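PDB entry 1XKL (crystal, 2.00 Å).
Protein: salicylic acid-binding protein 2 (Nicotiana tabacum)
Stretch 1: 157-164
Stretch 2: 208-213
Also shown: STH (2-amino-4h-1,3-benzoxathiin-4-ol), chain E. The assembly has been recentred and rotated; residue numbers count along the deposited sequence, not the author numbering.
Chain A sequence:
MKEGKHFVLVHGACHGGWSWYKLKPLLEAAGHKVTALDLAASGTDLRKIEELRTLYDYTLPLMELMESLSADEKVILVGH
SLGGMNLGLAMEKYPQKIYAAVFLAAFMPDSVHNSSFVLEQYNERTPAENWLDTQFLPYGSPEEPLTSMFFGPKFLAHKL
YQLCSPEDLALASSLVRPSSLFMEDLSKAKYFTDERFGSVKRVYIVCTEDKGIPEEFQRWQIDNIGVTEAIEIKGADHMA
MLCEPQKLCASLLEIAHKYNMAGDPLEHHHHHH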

ATOM      1  N   ALA A 157       1.446 -24.757 -11.409  1.00 20.56           N
ATOM      2  CA  ALA A 157       2.310 -25.098 -12.534  1.00 21.49           C
ATOM      3  C   ALA A 157       2.899 -26.504 -12.543  1.00 21.65           C
ATOM      4  O   ALA A 157       3.043 -27.104 -13.606  1.00 21.71           O
ATOM      5  CB  ALA A 157       3.431 -24.080 -12.638  1.00 21.49           C
ATOM      6  N   HIS A 158       3.237 -27.021 -11.364  1.00 24.03           N
ATOM      7  CA  HIS A 158       3.856 -28.334 -11.253  1.00 23.79           C
ATOM      8  C   HIS A 158       2.956 -29.485 -10.819  1.00 24.10           C
ATOM      9  O   HIS A 158       3.311 -30.652 -10.994  1.00 24.72           O
ATOM     10  CB  HIS A 158       5.056 -28.255 -10.302  1.00 23.63           C
ATOM     11  CG  HIS A 158       6.197 -27.443 -10.830  1.00 24.93           C
ATOM     12  ND1 HIS A 158       6.426 -26.132 -10.456  1.00 27.54           N
ATOM     13  CD2 HIS A 158       7.182 -27.758 -11.703  1.00 26.14           C
ATOM     14  CE1 HIS A 158       7.501 -25.681 -11.075  1.00 27.83           C
ATOM     15  NE2 HIS A 158       7.980 -26.649 -11.840  1.00 27.26           N
ATOM     16  N   LYS A 159       1.797 -29.176 -10.255  1.00 22.66           N
ATOM     17  CA  LYS A 159       0.908 -30.233  -9.800  1.00 21.26           C
ATOM     18  C   LYS A 159      -0.447 -30.254 -10.489  1.00 20.70           C
ATOM     19  O   LYS A 159      -1.129 -31.281 -10.495  1.00 18.24           O
ATOM     20  CB  LYS A 159       0.709 -30.126  -8.288  1.00 23.01           C
ATOM     21  CG  LYS A 159       1.997 -30.225  -7.482  1.00 26.67           C
ATOM     22  CD  LYS A 159       2.664 -31.580  -7.651  1.00 27.57           C
ATOM     23  CE  LYS A 159       3.813 -31.754  -6.667  1.00 30.53           C
ATOM     24  NZ  LYS A 159       4.456 -33.090  -6.785  1.00 32.66           N
ATOM     25  N   LEU A 160      -0.837 -29.136 -11.085  1.00 20.00           N
ATOM     26  CA  LEU A 160      -2.135 -29.086 -11.732  1.00 20.17           C
ATOM     27  C   LEU A 160      -2.117 -28.825 -13.241  1.00 19.99           C
ATOM     28  O   LEU A 160      -2.881 -29.436 -13.990  1.00 18.00           O
ATOM     29  CB  LEU A 160      -3.010 -28.035 -11.034  1.00 20.97           C
ATOM     30  CG  LEU A 160      -3.322 -28.194  -9.535  1.00 21.00           C
ATOM     31  CD1 LEU A 160      -4.493 -27.278  -9.161  1.00 21.10           C
ATOM     32  CD2 LEU A 160      -3.675 -29.624  -9.220  1.00 21.13           C
ATOM     33  N   TYR A 161      -1.230 -27.939 -13.682  1.00 19.74           N
ATOM     34  CA  TYR A 161      -1.143 -27.565 -15.091  1.00 19.37           C
ATOM     35  C   TYR A 161       0.155 -27.992 -15.794  1.00 20.44           C
ATOM     36  O   TYR A 161       0.514 -27.411 -16.817  1.00 18.81           O
ATOM     37  CB  TYR A 161      -1.282 -26.038 -15.217  1.00 18.52           C
ATOM     38  CG  TYR A 161      -2.606 -25.452 -14.749  1.00 15.55           C
ATOM     39  CD1 TYR A 161      -3.005 -25.537 -13.413  1.00 15.29           C
ATOM     40  CD2 TYR A 161      -3.469 -24.832 -15.652  1.00 16.58           C
ATOM     41  CE1 TYR A 161      -4.237 -25.022 -12.987  1.00 13.85           C
ATOM     42  CE2 TYR A 161      -4.702 -24.315 -15.237  1.00 14.02           C
ATOM     43  CZ  TYR A 161      -5.080 -24.417 -13.908  1.00 14.76           C
ATOM     44  OH  TYR A 161      -6.311 -23.947 -13.509  1.00 15.37           O
ATOM     45  N   GLN A 162       0.844 -29.008 -15.280  1.00 20.07           N
ATOM     46  CA  GLN A 162       2.113 -29.403 -15.886  1.00 19.74           C
ATOM     47  C   GLN A 162       2.027 -29.760 -17.379  1.00 20.65           C
ATOM     48  O   GLN A 162       3.034 -29.721 -18.084  1.00 20.66           O
ATOM     49  CB  GLN A 162       2.780 -30.543 -15.072  1.00 21.29           C
ATOM     50  CG  GLN A 162       2.401 -31.986 -15.414  1.00 19.06           C
ATOM     51  CD  GLN A 162       1.106 -32.446 -14.784  1.00 19.79           C
ATOM     52  OE1 GLN A 162       0.477 -31.718 -14.017  1.00 20.62           O
ATOM     53  NE2 GLN A 162       0.693 -33.661 -15.114  1.00 18.88           N
ATOM     54  N   LEU A 163       0.829 -30.079 -17.858  1.00 19.98           N
ATOM     55  CA  LEU A 163       0.635 -30.427 -19.262  1.00 22.60           C
ATOM     56  C   LEU A 163      -0.227 -29.403 -20.002  1.00 21.22           C
ATOM     57  O   LEU A 163      -0.591 -29.617 -21.156  1.00 20.30           O
ATOM     58  CB  LEU A 163      -0.017 -31.813 -19.396  1.00 23.60           C
ATOM     59  CG  LEU A 163       0.776 -33.029 -18.916  1.00 25.64           C
ATOM     60  CD1 LEU A 163      -0.065 -34.304 -19.055  1.00 24.33           C
ATOM     61  CD2 LEU A 163       2.045 -33.140 -19.728  1.00 25.88           C
ATOM     62  N   CYS A 164      -0.567 -28.299 -19.347  1.00 22.23           N
ATOM     63  CA  CYS A 164      -1.376 -27.273 -19.999  1.00 20.47           C
ATOM     64  C   CYS A 164      -0.457 -26.238 -20.637  1.00 20.45           C
ATOM     65  O   CYS A 164       0.752 -26.255 -20.410  1.00 19.16           O
ATOM     66  CB  CYS A 164      -2.325 -26.612 -18.991  1.00 22.06           C
ATOM     67  SG  CYS A 164      -3.609 -27.724 -18.311  1.00 21.04           S
ATOM     68  N   THR A 208      -5.051 -39.917 -16.259  1.00 23.44           N
ATOM     69  CA  THR A 208      -3.808 -40.656 -16.034  1.00 23.19           C
ATOM     70  C   THR A 208      -2.584 -39.846 -15.646  1.00 23.93           C
ATOM     71  O   THR A 208      -1.734 -40.334 -14.904  1.00 26.60           O
ATOM     72  CB  THR A 208      -3.425 -41.528 -17.278  1.00 22.95           C
ATOM     73  OG1 THR A 208      -2.916 -40.693 -18.323  1.00 25.40           O
ATOM     74  CG2 THR A 208      -4.638 -42.287 -17.799  1.00 22.05           C
ATOM     75  N   GLU A 209      -2.479 -38.615 -16.127  1.00 24.39           N
ATOM     76  CA  GLU A 209      -1.307 -37.806 -15.811  1.00 23.68           C
ATOM     77  C   GLU A 209      -1.527 -36.790 -14.702  1.00 22.73           C
ATOM     78  O   GLU A 209      -0.697 -35.912 -14.482  1.00 21.61           O
ATOM     79  CB  GLU A 209      -0.823 -37.095 -17.071  1.00 26.27           C
ATOM     80  CG  GLU A 209      -0.470 -38.051 -18.191  1.00 30.18           C
ATOM     81  CD  GLU A 209       0.583 -39.053 -17.770  1.00 33.19           C
ATOM     82  OE1 GLU A 209       1.662 -38.618 -17.313  1.00 35.33           O
ATOM     83  OE2 GLU A 209       0.336 -40.273 -17.893  1.00 35.39           O
ATOM     84  N   ASP A 210      -2.638 -36.924 -13.994  1.00 20.90           N
ATOM     85  CA  ASP A 210      -2.961 -36.015 -12.909  1.00 20.13           C
ATOM     86  C   ASP A 210      -1.918 -36.067 -11.799  1.00 21.00           C
ATOM     87  O   ASP A 210      -1.607 -37.143 -11.287  1.00 22.34           O
ATOM     88  CB  ASP A 210      -4.321 -36.379 -12.322  1.00 19.73           C
ATOM     89  CG  ASP A 210      -4.944 -35.242 -11.546  1.00 18.41           C
ATOM     90  OD1 ASP A 210      -4.210 -34.520 -10.837  1.00 17.40           O
ATOM     91  OD2 ASP A 210      -6.179 -35.080 -11.641  1.00 21.22           O
ATOM     92  N   LYS A 211      -1.385 -34.907 -11.421  1.00 19.88           N
ATOM     93  CA  LYS A 211      -0.406 -34.831 -10.342  1.00 20.41           C
ATOM     94  C   LYS A 211      -1.001 -34.202  -9.081  1.00 19.86           C
ATOM     95  O   LYS A 211      -0.359 -34.196  -8.034  1.00 18.83           O
ATOM     96  CB  LYS A 211       0.817 -34.005 -10.750  1.00 21.40           C
ATOM     97  CG  LYS A 211       1.849 -34.718 -11.608  1.00 25.02           C
ATOM     98  CD  LYS A 211       3.181 -34.007 -11.441  1.00 29.04           C
ATOM     99  CE  LYS A 211       4.290 -34.691 -12.209  1.00 31.55           C
ATOM    100  NZ  LYS A 211       4.100 -34.548 -13.687  1.00 32.83           N
ATOM    101  N   GLY A 212      -2.208 -33.653  -9.177  1.00 20.17           N
ATOM    102  CA  GLY A 212      -2.819 -33.041  -8.007  1.00 21.03           C
ATOM    103  C   GLY A 212      -3.491 -34.119  -7.184  1.00 19.80           C
ATOM    104  O   GLY A 212      -3.263 -34.273  -5.979  1.00 20.43           O
ATOM    105  N   ILE A 213      -4.346 -34.855  -7.877  1.00 18.94           N
ATOM    106  CA  ILE A 213      -5.077 -35.984  -7.335  1.00 18.90           C
ATOM    107  C   ILE A 213      -4.588 -37.084  -8.272  1.00 17.87           C
ATOM    108  O   ILE A 213      -5.188 -37.344  -9.313  1.00 16.87           O
ATOM    109  CB  ILE A 213      -6.595 -35.812  -7.492  1.00 18.89           C
ATOM    110  CG1 ILE A 213      -7.058 -34.539  -6.775  1.00 19.98           C
ATOM    111  CG2 ILE A 213      -7.309 -37.030  -6.945  1.00 20.37           C
ATOM    112  CD1 ILE A 213      -8.575 -34.383  -6.720  1.00 18.71           C
TER
HETATM  113  C8  STH E 297      -9.345 -29.725  -4.771  1.00 18.18           C
HETATM  114  O8  STH E 297     -10.031 -29.836  -3.602  1.00 19.41           O
HETATM  115  C1  STH E 297      -7.968 -30.276  -4.930  1.00 19.22           C
HETATM  116  C2  STH E 297      -7.262 -30.120  -6.226  1.00 17.57           C
HETATM  117  C3  STH E 297      -5.947 -30.646  -6.374  1.00 18.39           C
HETATM  118  C4  STH E 297      -5.300 -31.295  -5.276  1.00 18.29           C
HETATM  119  C5  STH E 297      -5.970 -31.443  -4.022  1.00 16.41           C
HETATM  120  C6  STH E 297      -7.273 -30.932  -3.847  1.00 14.09           C
HETATM  121  C7  STH E 297      -9.280 -29.281  -7.306  1.00 19.09           C
HETATM  122  O2  STH E 297      -7.877 -29.489  -7.338  1.00 17.99           O
HETATM  123  N7  STH E 297      -9.565 -28.195  -8.121  1.00 18.77           N
HETATM  124  S7  STH E 297      -9.970 -29.094  -5.859  1.00 25.17           S
HETATM  125  O   HOH W   1      -1.484 -32.566 -12.795  1.00 15.15           O

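Stretch 1 carries part of a helix that begins earlier in the chain, widened into a pi-type turn at 157-160, and then a type I beta turn from Tyr 161 to Cys 164, closed by Cys 164 N donating to Tyr 161 O (2.9 Å). Stretch 2 has no regular helix or strand. By CA positions the stretches are nearest at Lys 159 and Lys 211 (CA to CA 4.8 Å), and diverge to 8.4 Å between the CA atoms of Leu 163 and Glu 209. Lys 159 O sits 2.9 Å from Gly 212 N, but the angle is too poor for a hydrogen bond; Gly 212 N instead donates to Asp 210 OD1 (2.7 Å), which also accepts from Ile 213 N (3.0 Å). Asp 210 thus braces its own loop, with its CA-to-CB bond directed away from stretch 1. A water joins the stretches through other atoms, donating to Lys 159 O (2.7 Å) and Gln 162 OE1 (2.5 Å) and accepting from Lys 211 N (2.7 Å).

The amide of Gln 162 suits this place because it can both donate and accept: while OE1 takes the water, Gln 162 NE2 makes a weak hydrogen bond to Glu 209 O (2.7 Å, 128°). Leu 163 CD1 rests 3.5 Å from Glu 209 CB, using the aliphatic part of the acid. Lys 211 lays its long chain along stretch 1, bringing CD to 3.4 Å from His 158 O and NZ to 3.5 Å from Gln 162 CG. Buried Leu 160 turns its CB away, yet Leu 160 CD2 reaches back to 3.7 Å from Gly 212 CA; an ideal CB on Gly 212 would lie 2.5 Å from Leu 160 CD2, a clash. Leu 160 CD2 also lies 3.8 Å from STH C3. The contact buries 335 Å² between the two stretches, both sides summed.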